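Local coordinates for protein 6-phosphogluconolactonase (Leishmania braziliensis, PDB 3CSS) that probably hydrolyses 6-phosphogluconolactone to 6-phosphogluconate, the second step of the oxidative branch of the pentose phosphate pathway, at residues 135-138 with 139-143; 255-258 with 259-263. All blocks are in the same frame, centred on the assembly; numbering follows the deposited sequence.

Contact 1 of 2, residues 135-138 with 139-143. Unlike the reference sequence in segment 135-138: Val135 (reference Ala).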
loop_
_atom_site.group_PDB
_atom_site.type_symbol
_atom_site.label_atom_id
_atom_site.label_comp_id
_atom_site.label_asym_id
_atom_site.label_seq_id
_atom_site.Cartn_x
_atom_site.Cartn_y
_atom_site.Cartn_z
ATOM N N VAL A 135 10.197 -4.639 13.020
ATOM C CA VAL A 135 11.509 -4.304 13.577
ATOM C C VAL A 135 12.360 -3.566 12.542
ATOM O O VAL A 135 12.975 -2.527 12.843
ATOM C CB VAL A 135 12.243 -5.577 14.065
ATOM C CG1 VAL A 135 13.681 -5.245 14.434
ATOM C CG2 VAL A 135 11.507 -6.202 15.256
ATOM N N LYS A 136 12.374 -4.092 11.318
ATOM C CA LYS A 136 13.145 -3.486 10.240
ATOM C C LYS A 136 12.647 -2.074 9.932
ATOM O O LYS A 136 13.447 -1.157 9.777
ATOM C CB LYS A 136 13.106 -4.370 8.985
ATOM C CG LYS A 136 14.367 -4.392 8.222
ATOM C CD LYS A 136 14.249 -5.183 6.940
ATOM C CE LYS A 136 14.670 -6.631 7.098
ATOM N NZ LYS A 136 14.836 -7.261 5.767
ATOM N N LEU A 137 11.324 -1.899 9.857
ATOM C CA LEU A 137 10.737 -0.587 9.557
ATOM C C LEU A 137 11.074 0.428 10.659
ATOM O O LEU A 137 11.471 1.554 10.382
ATOM C CB LEU A 137 9.216 -0.698 9.369
ATOM C CG LEU A 137 8.742 -1.472 8.122
ATOM C CD1 LEU A 137 7.208 -1.614 8.143
ATOM C CD2 LEU A 137 9.249 -0.819 6.786
ATOM N N LEU A 138 10.944 0.001 11.907
ATOM C CA LEU A 138 11.180 0.891 13.045
ATOM C C LEU A 138 12.658 1.285 13.140
ATOM O O LEU A 138 12.987 2.339 13.689
ATOM C CB LEU A 138 10.705 0.234 14.328
ATOM C CG LEU A 138 9.191 0.115 14.510
ATOM C CD1 LEU A 138 8.864 -0.814 15.668
ATOM C CD2 LEU A 138 8.535 1.472 14.711
ATOM N N ASN A 139 13.532 0.440 12.598
ATOM C CA ASN A 139 14.987 0.680 12.604
ATOM C C ASN A 139 15.477 1.524 11.421
ATOM O O ASN A 139 16.480 2.220 11.535
ATOM C CB ASN A 139 15.725 -0.661 12.566
ATOM C CG ASN A 139 15.798 -1.347 13.926
ATOM O OD1 ASN A 139 15.517 -0.753 14.978
ATOM N ND2 ASN A 139 16.247 -2.603 13.912
ATOM N N CYS A 140 14.778 1.456 10.286
ATOM C CA CYS A 140 15.288 2.019 9.019
ATOM C C CYS A 140 14.545 3.240 8.494
ATOM O O CYS A 140 15.079 3.944 7.636
ATOM C CB CYS A 140 15.258 0.957 7.919
ATOM S SG CYS A 140 16.277 -0.472 8.282
ATOM N N LEU A 141 13.295 3.440 8.946
ATOM C CA LEU A 141 12.494 4.587 8.540
ATOM C C LEU A 141 12.448 5.705 9.604
ATOM O O LEU A 141 12.731 5.467 10.789
ATOM C CB LEU A 141 11.057 4.147 8.206
ATOM C CG LEU A 141 10.771 3.632 6.797
ATOM C CD1 LEU A 141 11.720 2.485 6.411
ATOM C CD2 LEU A 141 9.291 3.221 6.708
ATOM N N PRO A 142 12.110 6.936 9.174
ATOM C CA PRO A 142 11.786 7.989 10.123
ATOM C C PRO A 142 10.535 7.597 10.898
ATOM O O PRO A 142 9.529 7.212 10.297
ATOM C CB PRO A 142 11.486 9.212 9.235
ATOM C CG PRO A 142 11.725 8.801 7.865
ATOM C CD PRO A 142 11.748 7.322 7.802
ATOM N N CYS A 143 10.615 7.690 12.226
ATOM C CA CYS A 143 9.509 7.305 13.098
ATOM C C CYS A 143 9.167 8.428 14.052
ATOM O O CYS A 143 10.024 9.291 14.362
ATOM C CB CYS A 143 9.859 6.033 13.889
ATOM S SG CYS A 143 10.131 4.579 12.864
HETATM O O HOH W 1 14.239 4.472 12.786
#
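Leu137 and Leu141, one helical turn apart, lie side by side and point the same way, CD2 of Leu137 meeting CD2 of Leu141 at 4.0 Å. Together they make the apolar edge of this helix end, which rests on Ile72 of strand 69-77; branched, uncharged leucines suit that buried seat. Val135 and Asn139 form a second parallel pair at the exposed edge. There CG1 of Val135, turned anti to its own backbone nitrogen (chi1 171°), comes alongside the Asn139 amide, 3.7 Å from ND2. A short polar residue is at home here, near the helix end and in solvent. Beyond the turn, Cys143 sends its sulfur back towards Leu138, SG lying 4.0 Å from Leu138 CD2; the small thiol packs on that leucine, and Cys143 also touches Pro154 of strand 152-154.

The backbone marks the C-terminal end of helix 123-140. Leu141 N still gives Leu137 O a sound bond of 3.0 Å at 157°, although Leu141 itself has left helical geometry. Lys136 O accepts weak bonds from Asn139 N and Cys140 N. A water then donates to both Leu138 O, at 2.6 Å, and Leu141 O, at 2.7 Å. The chemistry implies a divided helix end: its leucine edge is held by packing, while Leu138 O, whose i+4 partner Pro142 has no N-H to offer, shares a water with Leu141 O, and Cys140 O is taken by Gln70 NE2.

Contact 2 of 2, residues 255-258 with 259-263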
loop_
_atom_site.group_PDB
_atom_site.type_symbol
_atom_site.label_atom_id
_atom_site.label_comp_id
_atom_site.label_asym_id
_atom_site.label_seq_id
_atom_site.Cartn_x
_atom_site.Cartn_y
_atom_site.Cartn_z
ATOM N N LEU A 255 -7.794 9.776 -4.681
ATOM C CA LEU A 255 -8.377 8.608 -5.366
ATOM C C LEU A 255 -8.251 8.825 -6.883
ATOM O O LEU A 255 -8.825 9.758 -7.416
ATOM C CB LEU A 255 -9.842 8.422 -5.014
ATOM C CG LEU A 255 -10.222 8.356 -3.540
ATOM C CD1 LEU A 255 -11.727 7.937 -3.408
ATOM C CD2 LEU A 255 -9.335 7.424 -2.761
ATOM N N LEU A 256 -7.460 7.972 -7.537
ATOM C CA LEU A 256 -7.315 7.939 -8.989
ATOM C C LEU A 256 -8.124 6.764 -9.514
ATOM O O LEU A 256 -7.788 5.616 -9.239
ATOM C CB LEU A 256 -5.820 7.780 -9.364
ATOM C CG LEU A 256 -4.883 8.865 -8.805
ATOM C CD1 LEU A 256 -3.404 8.562 -9.142
ATOM C CD2 LEU A 256 -5.278 10.265 -9.257
ATOM N N LEU A 257 -9.204 7.075 -10.231
ATOM C CA LEU A 257 -10.240 6.112 -10.542
ATOM C C LEU A 257 -10.484 6.101 -12.034
ATOM O O LEU A 257 -10.278 7.113 -12.691
ATOM C CB LEU A 257 -11.537 6.514 -9.846
ATOM C CG LEU A 257 -11.512 6.697 -8.330
ATOM C CD1 LEU A 257 -12.907 7.107 -7.875
ATOM C CD2 LEU A 257 -11.025 5.417 -7.614
ATOM N N ASP A 258 -10.980 4.979 -12.557
ATOM C CA ASP A 258 -11.417 4.940 -13.942
ATOM C C ASP A 258 -12.937 5.190 -13.934
ATOM O O ASP A 258 -13.531 5.338 -12.854
ATOM C CB ASP A 258 -10.988 3.624 -14.610
ATOM C CG ASP A 258 -11.945 2.485 -14.375
ATOM O OD1 ASP A 258 -11.951 1.579 -15.244
ATOM O OD2 ASP A 258 -12.683 2.471 -13.364
ATOM N N PRO A 259 -13.559 5.276 -15.121
ATOM C CA PRO A 259 -14.956 5.715 -15.131
ATOM C C PRO A 259 -15.915 4.771 -14.378
ATOM O O PRO A 259 -16.821 5.250 -13.678
ATOM C CB PRO A 259 -15.287 5.827 -16.620
ATOM C CG PRO A 259 -13.957 6.008 -17.293
ATOM C CD PRO A 259 -12.996 5.190 -16.475
ATOM N N GLY A 260 -15.695 3.460 -14.481
ATOM C CA GLY A 260 -16.556 2.494 -13.777
ATOM C C GLY A 260 -16.437 2.610 -12.266
ATOM O O GLY A 260 -17.451 2.614 -11.554
ATOM N N ALA A 261 -15.200 2.687 -11.768
ATOM C CA ALA A 261 -14.925 2.843 -10.319
ATOM C C ALA A 261 -15.461 4.168 -9.768
ATOM O O ALA A 261 -15.974 4.235 -8.656
ATOM C CB ALA A 261 -13.422 2.689 -9.992
ATOM N N GLY A 262 -15.394 5.213 -10.597
ATOM C CA GLY A 262 -15.840 6.541 -10.193
ATOM C C GLY A 262 -17.267 6.919 -10.545
ATOM O O GLY A 262 -17.639 8.084 -10.359
ATOM N N GLU A 263 -18.075 5.970 -11.034
ATOM C CA GLU A 263 -19.443 6.271 -11.488
ATOM C C GLU A 263 -20.260 6.976 -10.402
ATOM O O GLU A 263 -20.296 6.537 -9.248
ATOM C CB GLU A 263 -20.162 5.001 -11.959
ATOM C CG GLU A 263 -21.546 5.256 -12.587
ATOM C CD GLU A 263 -22.028 4.129 -13.508
ATOM O OE1 GLU A 263 -21.368 3.069 -13.610
ATOM O OE2 GLU A 263 -23.083 4.320 -14.155
HETATM O O HOH W 2 -14.541 1.293 -16.223
#
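OD2 of Asp258 is gripped by two backbone N-H groups, those of Ala261 and Gly221. Ala261 N meets Asp258 OD2 at 3.0 Å in a nearly straight bond, 170° at the hydrogen, close to the extension of the oxygen's C-O bond. Gly221 belongs to the loop that follows strand 214-219, so one carboxylate oxygen joins two neighbouring chain segments. The other oxygen, Asp258 OD1, accepts from a water at 2.8 Å, and that water also accepts a weak bond from Gly260 N. With chi1 at 85°, CG of Asp258 stands between the backbone nitrogen and the carbonyl carbon, a rotation that carries the carboxylate over the following turn.

The main chain of the same residue contributes too: Asp258 O accepts from Gly262 N at 2.9 Å. Side-chain and main-chain oxygens of one aspartate thus bind the amides three and four residues on, which is an Asx motif, set just past the end of strand 252-257 in the Rossmann-like sheet. Pro259 suits the place after Asp258, since its ring holds phi near the helical value and, being a proline, it has no N-H that needs a partner; the ring crosses the Asp258 side chain at about a right angle.

The apolar side of the turn packs on Leu257. Leu257 CD1 lies 3.8 Å from Gly262 CA, an approach eased by the bare glycine, and Leu257 CB lies 4.3 Å from Ala261 CB, a small methyl group that fits this buried place.

From the N terminus the chain first lays down strands 7-10, 39-43 and 69-77 of the central sheet before helix 123-140 ends in contact 1, whose turn leads into strand 143-145 and packs against strand 69-77. Strands 158-162 and 214-219 follow, and strand 252-257 enters the sheet between 214-219 and 7-10. Contact 2 closes the turn directly after it and ties it to the loop beyond 214-219. The two turns are in series, neither nested nor crossed. Their centres lie about 34 Å apart on opposite sides of the chain's centre, and they do not touch: one finishes a helix, the other a strand.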